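Local coordinates for lipid-transfer protein (Thermomonospora curvata, PDB 6OK1) that is of unknown precise function but belongs to the thiolase-like lipid-transfer proteins, at residues 26-35 with 58-68; 45-55 with 69-80. All coordinates share one frame; numbering follows the deposited sequence.

Interaction 1 (26-35 with 58-68); sequences ELQLACEAVL and TSSEIHVARNT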
loop_
_atom_site.group_PDB
_atom_site.type_symbol
_atom_site.label_atom_id
_atom_site.label_comp_id
_atom_site.label_asym_id
_atom_site.label_seq_id
_atom_site.Cartn_x
_atom_site.Cartn_y
_atom_site.Cartn_z
ATOM N N GLU A 26 14.648 -8.992 6.857
ATOM C CA GLU A 26 13.294 -8.554 7.212
ATOM C C GLU A 26 12.273 -9.642 6.912
ATOM O O GLU A 26 11.344 -9.882 7.701
ATOM C CB GLU A 26 12.954 -7.254 6.475
ATOM C CG GLU A 26 13.939 -6.132 6.774
ATOM C CD GLU A 26 13.450 -4.740 6.404
ATOM O OE1 GLU A 26 12.634 -4.621 5.460
ATOM O OE2 GLU A 26 13.900 -3.763 7.066
ATOM N N LEU A 27 12.444 -10.357 5.799
ATOM C CA LEU A 27 11.519 -11.446 5.498
ATOM C C LEU A 27 11.603 -12.549 6.542
ATOM O O LEU A 27 10.577 -13.094 6.967
ATOM C CB LEU A 27 11.791 -12.016 4.105
ATOM C CG LEU A 27 10.957 -13.240 3.687
ATOM C CD1 LEU A 27 9.475 -12.924 3.590
ATOM C CD2 LEU A 27 11.481 -13.780 2.369
ATOM N N GLN A 28 12.810 -12.898 6.991
ATOM C CA GLN A 28 12.884 -13.927 8.018
ATOM C C GLN A 28 12.176 -13.466 9.284
ATOM O O GLN A 28 11.458 -14.240 9.918
ATOM C CB GLN A 28 14.344 -14.319 8.314
ATOM C CG GLN A 28 14.454 -15.312 9.458
ATOM C CD GLN A 28 15.747 -16.126 9.456
ATOM O OE1 GLN A 28 16.539 -16.080 8.530
ATOM N NE2 GLN A 28 15.945 -16.880 10.513
ATOM N N LEU A 29 12.345 -12.200 9.661
ATOM C CA LEU A 29 11.654 -11.723 10.853
ATOM C C LEU A 29 10.140 -11.815 10.683
ATOM O O LEU A 29 9.427 -12.174 11.623
ATOM C CB LEU A 29 12.060 -10.283 11.146
ATOM C CG LEU A 29 13.545 -10.021 11.453
ATOM C CD1 LEU A 29 13.793 -8.536 11.572
ATOM C CD2 LEU A 29 13.935 -10.733 12.762
ATOM N N ALA A 30 9.632 -11.404 9.517
ATOM C CA ALA A 30 8.200 -11.483 9.259
ATOM C C ALA A 30 7.723 -12.910 9.361
ATOM O O ALA A 30 6.714 -13.188 10.006
ATOM C CB ALA A 30 7.873 -10.910 7.889
ATOM N N CYS A 31 8.456 -13.837 8.745
ATOM C CA CYS A 31 8.041 -15.234 8.791
ATOM C C CYS A 31 8.067 -15.772 10.216
ATOM O O CYS A 31 7.152 -16.496 10.626
ATOM C CB CYS A 31 8.934 -16.069 7.884
ATOM S SG CYS A 31 8.682 -15.717 6.154
ATOM N N GLU A 32 9.092 -15.428 10.991
ATOM C CA GLU A 32 9.138 -15.899 12.374
ATOM C C GLU A 32 7.938 -15.394 13.169
ATOM O O GLU A 32 7.286 -16.165 13.880
ATOM C CB GLU A 32 10.437 -15.481 13.060
ATOM C CG GLU A 32 11.650 -16.236 12.576
ATOM C CD GLU A 32 12.933 -15.783 13.244
ATOM O OE1 GLU A 32 12.868 -15.219 14.364
ATOM O OE2 GLU A 32 14.008 -16.000 12.645
ATOM N N ALA A 33 7.654 -14.096 13.089
ATOM C CA ALA A 33 6.555 -13.526 13.867
ATOM C C ALA A 33 5.217 -14.116 13.433
ATOM O O ALA A 33 4.365 -14.446 14.270
ATOM C CB ALA A 33 6.563 -11.993 13.705
ATOM N N VAL A 34 5.025 -14.276 12.125
ATOM C CA VAL A 34 3.768 -14.795 11.598
ATOM C C VAL A 34 3.545 -16.229 12.062
ATOM O O VAL A 34 2.464 -16.576 12.547
ATOM C CB VAL A 34 3.769 -14.696 10.068
ATOM C CG1 VAL A 34 2.701 -15.547 9.442
ATOM C CG2 VAL A 34 3.610 -13.228 9.644
ATOM N N LEU A 35 4.557 -17.089 11.909
ATOM C CA LEU A 35 4.418 -18.463 12.402
ATOM C C LEU A 35 4.174 -18.501 13.907
ATOM O O LEU A 35 3.408 -19.346 14.394
ATOM C CB LEU A 35 5.660 -19.283 12.040
ATOM C CG LEU A 35 5.741 -19.639 10.546
ATOM C CD1 LEU A 35 7.052 -20.355 10.234
ATOM C CD2 LEU A 35 4.563 -20.510 10.090
ATOM N N THR A 58 8.519 -4.561 3.188
ATOM C CA THR A 58 9.163 -5.138 2.014
ATOM C C THR A 58 8.910 -6.633 1.874
ATOM O O THR A 58 9.265 -7.211 0.843
ATOM C CB THR A 58 10.698 -4.902 2.081
ATOM O OG1 THR A 58 11.231 -5.600 3.198
ATOM C CG2 THR A 58 11.033 -3.395 2.203
ATOM N N SER A 59 8.378 -7.284 2.905
ATOM C CA SER A 59 8.073 -8.709 2.856
ATOM C C SER A 59 6.640 -8.857 2.381
ATOM O O SER A 59 5.715 -8.962 3.177
ATOM C CB SER A 59 8.272 -9.336 4.227
ATOM O OG SER A 59 9.595 -9.096 4.675
ATOM N N SER A 60 6.459 -8.873 1.065
ATOM C CA SER A 60 5.115 -8.907 0.516
ATOM C C SER A 60 4.350 -10.150 0.977
ATOM O O SER A 60 4.925 -11.186 1.333
ATOM C CB SER A 60 5.176 -8.854 -1.010
ATOM O OG SER A 60 5.482 -10.132 -1.499
ATOM N N GLU A 61 3.016 -10.049 0.882
ATOM C CA GLU A 61 2.137 -11.135 1.276
ATOM C C GLU A 61 2.530 -12.430 0.579
ATOM O O GLU A 61 2.517 -13.497 1.194
ATOM C CB GLU A 61 0.677 -10.779 0.945
ATOM C CG GLU A 61 0.208 -9.460 1.586
ATOM C CD GLU A 61 0.338 -8.267 0.685
ATOM O OE1 GLU A 61 1.337 -8.180 -0.069
ATOM O OE2 GLU A 61 -0.569 -7.409 0.728
ATOM N N ILE A 62 2.905 -12.350 -0.701
ATOM C CA ILE A 62 3.210 -13.592 -1.415
ATOM C C ILE A 62 4.520 -14.199 -0.934
ATOM O O ILE A 62 4.674 -15.425 -0.932
ATOM C CB ILE A 62 3.241 -13.379 -2.932
ATOM C CG1 ILE A 62 4.250 -12.300 -3.336
ATOM C CG2 ILE A 62 1.820 -13.067 -3.434
ATOM C CD1 ILE A 62 4.463 -12.231 -4.864
ATOM N N HIS A 63 5.483 -13.371 -0.544
ATOM C CA HIS A 63 6.749 -13.911 -0.059
ATOM C C HIS A 63 6.582 -14.524 1.317
ATOM O O HIS A 63 7.104 -15.613 1.590
ATOM C CB HIS A 63 7.808 -12.813 -0.050
ATOM C CG HIS A 63 8.212 -12.394 -1.427
ATOM N ND1 HIS A 63 8.644 -13.308 -2.368
ATOM C CD2 HIS A 63 8.192 -11.194 -2.046
ATOM C CE1 HIS A 63 8.898 -12.676 -3.502
ATOM N NE2 HIS A 63 8.640 -11.390 -3.332
ATOM N N VAL A 64 5.807 -13.877 2.184
ATOM C CA VAL A 64 5.472 -14.492 3.467
ATOM C C VAL A 64 4.724 -15.805 3.243
ATOM O O VAL A 64 5.003 -16.827 3.896
ATOM C CB VAL A 64 4.664 -13.500 4.335
ATOM C CG1 VAL A 64 4.140 -14.165 5.606
ATOM C CG2 VAL A 64 5.554 -12.311 4.701
ATOM N N ALA A 65 3.763 -15.807 2.327
ATOM C CA ALA A 65 2.919 -16.985 2.191
ATOM C C ALA A 65 3.706 -18.178 1.652
ATOM O O ALA A 65 3.514 -19.298 2.120
ATOM C CB ALA A 65 1.723 -16.682 1.303
ATOM N N ARG A 66 4.570 -17.979 0.650
ATOM C CA ARG A 66 5.262 -19.137 0.089
ATOM C C ARG A 66 6.375 -19.627 1.002
ATOM O O ARG A 66 6.748 -20.807 0.937
ATOM C CB ARG A 66 5.806 -18.836 -1.308
ATOM C CG ARG A 66 6.998 -17.902 -1.392
ATOM C CD ARG A 66 7.501 -17.767 -2.851
ATOM N NE ARG A 66 8.076 -19.028 -3.332
ATOM C CZ ARG A 66 9.368 -19.359 -3.208
ATOM N NH1 ARG A 66 10.226 -18.512 -2.650
ATOM N NH2 ARG A 66 9.814 -20.526 -3.669
ATOM N N ASN A 67 6.877 -18.775 1.889
ATOM C CA ASN A 67 7.891 -19.220 2.842
ATOM C C ASN A 67 7.273 -19.988 3.998
ATOM O O ASN A 67 7.863 -20.957 4.478
ATOM C CB ASN A 67 8.674 -18.013 3.375
ATOM C CG ASN A 67 9.883 -17.681 2.518
ATOM O OD1 ASN A 67 10.963 -18.195 2.758
ATOM N ND2 ASN A 67 9.703 -16.830 1.515
ATOM N N THR A 68 6.112 -19.549 4.483
ATOM C CA THR A 68 5.524 -20.111 5.694
ATOM C C THR A 68 4.572 -21.267 5.445
ATOM O O THR A 68 4.178 -21.926 6.414
ATOM C CB THR A 68 4.761 -19.049 6.474
ATOM O OG1 THR A 68 3.713 -18.508 5.645
ATOM C CG2 THR A 68 5.710 -17.959 6.935
HETATM O O HOH W 1 9.827 -4.097 5.945
#
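V64 is the apolar centre of the contact. Its CG2 lies 4.1 Å from L27 CD1 and is also near A30 CB. Its other branch, CG1, meets V34 CG2 tip to tip. With its CG anti to the backbone N (chi1 176°), L27 turns its end toward 58-68. L27 CD1 rests on S59 CB and H63 CB, and L27 CD2 lies 3.6 Å from N67 ND2. Further along, the sulfur of C31 rests against two neighbours, N67 and T68, with SG 3.6 Å from N67 CB and 3.8 Å from T68 CG2. L35 and T68 lie antiparallel alongside, L35 CD2 against T68 CB. This is helix-on-helix packing within the thiolase N-terminal domain. The axes of the segments 26-35 and 61-68 cross at -63°, 9.8 Å apart at closest approach. Two polar side chains at this interface are tied back to their own helix. N67 ND2 donates to H63 O at 2.9 Å, and T68 OG1 donates to V64 O from above the carbonyl plane. At the polar edge, the extended chain of E26 crosses T58 at about a right angle. T58 OG1 donates to E26 OE1 at 2.8 Å, nearly along the C-O axis of the carboxylate. Water 1 donates to the same OE1 and accepts from T58 N. E26 OE2 is hydrogen-bonded to N112 N of strand 104-112.

Interaction 2 (45-55 with 69-80); sequences PSDVDGLVTFT and GIGELKFFSRVG. With NA (sodium ion), chain E.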
loop_
_atom_site.group_PDB
_atom_site.type_symbol
_atom_site.label_atom_id
_atom_site.label_comp_id
_atom_site.label_asym_id
_atom_site.label_seq_id
_atom_site.Cartn_x
_atom_site.Cartn_y
_atom_site.Cartn_z
ATOM N N PRO A 45 -0.434 -22.969 9.531
ATOM C CA PRO A 45 -0.306 -21.986 8.427
ATOM C C PRO A 45 -1.329 -22.161 7.312
ATOM O O PRO A 45 -1.813 -21.153 6.791
ATOM C CB PRO A 45 1.126 -22.207 7.928
ATOM C CG PRO A 45 1.877 -22.699 9.131
ATOM C CD PRO A 45 0.876 -23.536 9.906
ATOM N N SER A 46 -1.684 -23.404 6.941
ATOM C CA SER A 46 -2.672 -23.643 5.890
ATOM C C SER A 46 -4.052 -23.109 6.249
ATOM O O SER A 46 -4.901 -22.963 5.357
ATOM C CB SER A 46 -2.770 -25.146 5.591
ATOM O OG SER A 46 -3.130 -25.835 6.775
ATOM N N ASP A 47 -4.301 -22.820 7.525
ATOM C CA ASP A 47 -5.568 -22.215 7.919
ATOM C C ASP A 47 -5.679 -20.749 7.475
ATOM O O ASP A 47 -6.797 -20.243 7.327
ATOM C CB ASP A 47 -5.747 -22.297 9.435
ATOM C CG ASP A 47 -5.852 -23.726 9.940
ATOM O OD1 ASP A 47 -6.438 -24.550 9.223
ATOM O OD2 ASP A 47 -5.355 -24.012 11.049
ATOM N N VAL A 48 -4.553 -20.071 7.262
ATOM C CA VAL A 48 -4.534 -18.631 6.968
ATOM C C VAL A 48 -4.980 -18.364 5.541
ATOM O O VAL A 48 -4.432 -18.927 4.587
ATOM C CB VAL A 48 -3.126 -18.058 7.197
ATOM C CG1 VAL A 48 -3.076 -16.575 6.847
ATOM C CG2 VAL A 48 -2.710 -18.261 8.640
ATOM N N ASP A 49 -5.952 -17.467 5.374
ATOM C CA ASP A 49 -6.371 -17.085 4.031
ATOM C C ASP A 49 -6.301 -15.579 3.806
ATOM O O ASP A 49 -6.737 -15.102 2.745
ATOM C CB ASP A 49 -7.775 -17.624 3.719
ATOM C CG ASP A 49 -8.814 -17.252 4.745
ATOM O OD1 ASP A 49 -8.526 -16.454 5.652
ATOM O OD2 ASP A 49 -9.955 -17.773 4.630
ATOM N N GLY A 50 -5.741 -14.830 4.747
ATOM C CA GLY A 50 -5.585 -13.393 4.571
ATOM C C GLY A 50 -4.309 -12.890 5.209
ATOM O O GLY A 50 -3.870 -13.389 6.254
ATOM N N LEU A 51 -3.719 -11.861 4.581
ATOM C CA LEU A 51 -2.529 -11.195 5.104
ATOM C C LEU A 51 -2.660 -9.692 4.913
ATOM O O LEU A 51 -2.994 -9.238 3.817
ATOM C CB LEU A 51 -1.250 -11.670 4.401
ATOM C CG LEU A 51 -0.768 -13.086 4.747
ATOM C CD1 LEU A 51 0.452 -13.484 3.903
ATOM C CD2 LEU A 51 -0.446 -13.245 6.224
ATOM N N VAL A 52 -2.353 -8.933 5.962
ATOM C CA VAL A 52 -2.413 -7.471 5.932
ATOM C C VAL A 52 -1.095 -6.919 6.472
ATOM O O VAL A 52 -0.593 -7.377 7.501
ATOM C CB VAL A 52 -3.605 -6.930 6.747
ATOM C CG1 VAL A 52 -3.703 -5.427 6.581
ATOM C CG2 VAL A 52 -4.939 -7.606 6.306
ATOM N N THR A 53 -0.522 -5.931 5.789
ATOM C CA THR A 53 0.662 -5.266 6.344
ATOM C C THR A 53 0.633 -3.797 5.932
ATOM O O THR A 53 -0.392 -3.279 5.469
ATOM C CB THR A 53 1.955 -5.999 5.944
ATOM O OG1 THR A 53 3.075 -5.414 6.608
ATOM C CG2 THR A 53 2.204 -5.967 4.457
ATOM N N PHE A 54 1.744 -3.110 6.173
ATOM C CA PHE A 54 1.911 -1.701 5.850
ATOM C C PHE A 54 2.361 -1.538 4.399
ATOM O O PHE A 54 3.052 -2.397 3.848
ATOM C CB PHE A 54 2.987 -1.055 6.728
ATOM C CG PHE A 54 2.660 -0.937 8.223
ATOM C CD1 PHE A 54 1.759 -1.793 8.891
ATOM C CD2 PHE A 54 3.340 0.025 8.967
ATOM C CE1 PHE A 54 1.557 -1.665 10.266
ATOM C CE2 PHE A 54 3.126 0.155 10.356
ATOM C CZ PHE A 54 2.231 -0.665 10.980
ATOM N N THR A 55 2.072 -0.373 3.816
ATOM C CA THR A 55 2.523 -0.143 2.434
ATOM C C THR A 55 4.037 -0.308 2.299
ATOM O O THR A 55 4.525 -0.850 1.292
ATOM C CB THR A 55 2.090 1.243 1.940
ATOM O OG1 THR A 55 2.390 2.228 2.934
ATOM C CG2 THR A 55 0.648 1.274 1.726
ATOM N N GLY A 69 4.175 -21.520 4.200
ATOM C CA GLY A 69 3.180 -22.540 3.929
ATOM C C GLY A 69 1.750 -22.086 4.087
ATOM O O GLY A 69 0.841 -22.934 4.103
ATOM N N ILE A 70 1.520 -20.771 4.194
ATOM C CA ILE A 70 0.161 -20.226 4.178
ATOM C C ILE A 70 -0.521 -20.521 2.851
ATOM O O ILE A 70 -1.750 -20.691 2.790
ATOM C CB ILE A 70 0.237 -18.710 4.499
ATOM C CG1 ILE A 70 0.470 -18.540 5.993
ATOM C CG2 ILE A 70 -1.004 -17.966 4.036
ATOM C CD1 ILE A 70 0.851 -17.124 6.420
ATOM N N GLY A 71 0.246 -20.569 1.770
ATOM C CA GLY A 71 -0.322 -20.985 0.492
ATOM C C GLY A 71 -1.247 -19.928 -0.093
ATOM O O GLY A 71 -0.915 -18.744 -0.155
ATOM N N GLU A 72 -2.442 -20.349 -0.499
ATOM C CA GLU A 72 -3.370 -19.458 -1.177
ATOM C C GLU A 72 -3.880 -18.384 -0.234
ATOM O O GLU A 72 -3.988 -18.593 0.975
ATOM C CB GLU A 72 -4.576 -20.235 -1.713
ATOM C CG GLU A 72 -4.280 -21.212 -2.819
ATOM C CD GLU A 72 -5.511 -22.047 -3.151
ATOM O OE1 GLU A 72 -6.174 -22.530 -2.209
ATOM O OE2 GLU A 72 -5.850 -22.178 -4.340
ATOM N N LEU A 73 -4.243 -17.243 -0.814
ATOM C CA LEU A 73 -4.855 -16.142 -0.097
ATOM C C LEU A 73 -6.120 -15.666 -0.796
ATOM O O LEU A 73 -6.157 -15.521 -2.021
ATOM C CB LEU A 73 -3.908 -14.966 0.010
ATOM C CG LEU A 73 -2.571 -15.199 0.731
ATOM C CD1 LEU A 73 -1.637 -14.027 0.482
ATOM C CD2 LEU A 73 -2.782 -15.385 2.211
ATOM N N LYS A 74 -7.127 -15.349 0.007
ATOM C CA LYS A 74 -8.337 -14.695 -0.460
ATOM C C LYS A 74 -8.396 -13.221 -0.067
ATOM O O LYS A 74 -9.372 -12.538 -0.405
ATOM C CB LYS A 74 -9.560 -15.420 0.105
ATOM C CG LYS A 74 -9.651 -16.842 -0.394
ATOM C CD LYS A 74 -10.866 -17.566 0.214
ATOM C CE LYS A 74 -11.044 -18.969 -0.297
ATOM N NZ LYS A 74 -12.163 -19.667 0.440
ATOM N N PHE A 75 -7.393 -12.719 0.653
ATOM C CA PHE A 75 -7.411 -11.345 1.146
ATOM C C PHE A 75 -5.982 -10.880 1.361
ATOM O O PHE A 75 -5.188 -11.581 2.011
ATOM C CB PHE A 75 -8.216 -11.253 2.468
ATOM C CG PHE A 75 -8.384 -9.855 2.978
ATOM C CD1 PHE A 75 -9.154 -8.934 2.283
ATOM C CD2 PHE A 75 -7.815 -9.472 4.172
ATOM C CE1 PHE A 75 -9.331 -7.664 2.757
ATOM C CE2 PHE A 75 -7.991 -8.173 4.643
ATOM C CZ PHE A 75 -8.748 -7.293 3.949
ATOM N N PHE A 76 -5.631 -9.732 0.772
ATOM C CA PHE A 76 -4.305 -9.157 0.987
ATOM C C PHE A 76 -4.373 -7.668 0.696
ATOM O O PHE A 76 -4.721 -7.264 -0.420
ATOM C CB PHE A 76 -3.226 -9.865 0.128
ATOM C CG PHE A 76 -3.683 -10.234 -1.264
ATOM C CD1 PHE A 76 -4.405 -11.410 -1.491
ATOM C CD2 PHE A 76 -3.372 -9.428 -2.334
ATOM C CE1 PHE A 76 -4.827 -11.749 -2.773
ATOM C CE2 PHE A 76 -3.780 -9.754 -3.628
ATOM C CZ PHE A 76 -4.517 -10.918 -3.845
ATOM N N SER A 77 -4.022 -6.854 1.687
ATOM C CA SER A 77 -4.226 -5.413 1.610
ATOM C C SER A 77 -3.135 -4.722 2.406
ATOM O O SER A 77 -2.447 -5.338 3.234
ATOM C CB SER A 77 -5.599 -5.005 2.170
ATOM O OG SER A 77 -5.643 -5.256 3.577
ATOM N N ARG A 78 -3.021 -3.426 2.162
ATOM C CA ARG A 78 -2.059 -2.577 2.850
ATOM C C ARG A 78 -2.757 -1.334 3.363
ATOM O O ARG A 78 -3.752 -0.877 2.798
ATOM C CB ARG A 78 -0.921 -2.116 1.956
ATOM C CG ARG A 78 -0.220 -3.227 1.215
ATOM C CD ARG A 78 0.515 -4.167 2.111
ATOM N NE ARG A 78 1.294 -5.085 1.289
ATOM C CZ ARG A 78 2.599 -4.990 1.024
ATOM N NH1 ARG A 78 3.360 -4.020 1.541
ATOM N NH2 ARG A 78 3.174 -5.928 0.267
ATOM N N VAL A 79 -2.200 -0.766 4.431
ATOM C CA VAL A 79 -2.596 0.551 4.904
ATOM C C VAL A 79 -1.341 1.403 4.970
ATOM O O VAL A 79 -0.272 0.905 5.342
ATOM C CB VAL A 79 -3.309 0.460 6.271
ATOM C CG1 VAL A 79 -3.670 1.859 6.765
ATOM C CG2 VAL A 79 -4.580 -0.417 6.152
ATOM N N GLY A 80 -1.446 2.663 4.556
ATOM C CA GLY A 80 -0.292 3.533 4.421
ATOM C C GLY A 80 -0.037 4.408 5.638
ATOM O O GLY A 80 -0.598 4.227 6.722
HETATM NA NA NA E . -3.898 -20.210 2.689
HETATM O O HOH W 2 -12.482 -18.012 3.458
HETATM O O HOH W 3 -6.235 -21.003 2.504
HETATM O O HOH W 4 -3.868 -22.369 1.974
#
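Strands 50-54 and 75-79 run parallel, with segment axes 5° apart, and their backbone bonds include L51 N to F75 O at 3.0 Å and V79 N to T53 O at 3.3 Å. L51 and I70 meet tip to tip, L51 CD2 to I70 CD1, while L73 crosses L51 at about a right angle. V48 CG1 lies 3.8 Å from I70 CG2. V52 CG2 comes 3.5 Å from F75 CE2. T53 and R78 lie side by side and point the same way. T53 CG2 lies over one face of the R78 guanidinium, 3.2 Å above its plane but off-centre toward the rim. R78 bends at chi2 (-66°), which brings NH1 back to F54 O at 2.8 Å. NH1 also donates to D57 O. At the other end, the sodium ion joins the two segments. It is bound by V48 O, I70 O (2.2 Å), E72 O and waters 3 and 4, so every protein ligand is a backbone carbonyl. F76 N is hydrogen-bonded to Q247 of the second subunit, another copy of the protein. With helix 61-68 between them, the two strands form a beta-alpha-beta crossover of the thiolase-like fold.

Overall arrangement
The two interactions share one beta-alpha-beta unit and their segments alternate along the chain. Helix 61-68 packs on helix 26-40 in interaction 1, and links the paired strands of interaction 2. Both contacts are mostly buried, but each has a more open end: the E26 and T58 edge in the first, the sodium site in the second. Interaction 1 depends mainly on side-chain packing, with one direct hydrogen bond across it. Interaction 2 buries more surface and is held by a ladder of backbone bonds and by the metal. They meet at the E61-R78 salt bridge and where T68 O packs on P45. Both also touch the second subunit, and the chain of another protein packs on L35 and N67.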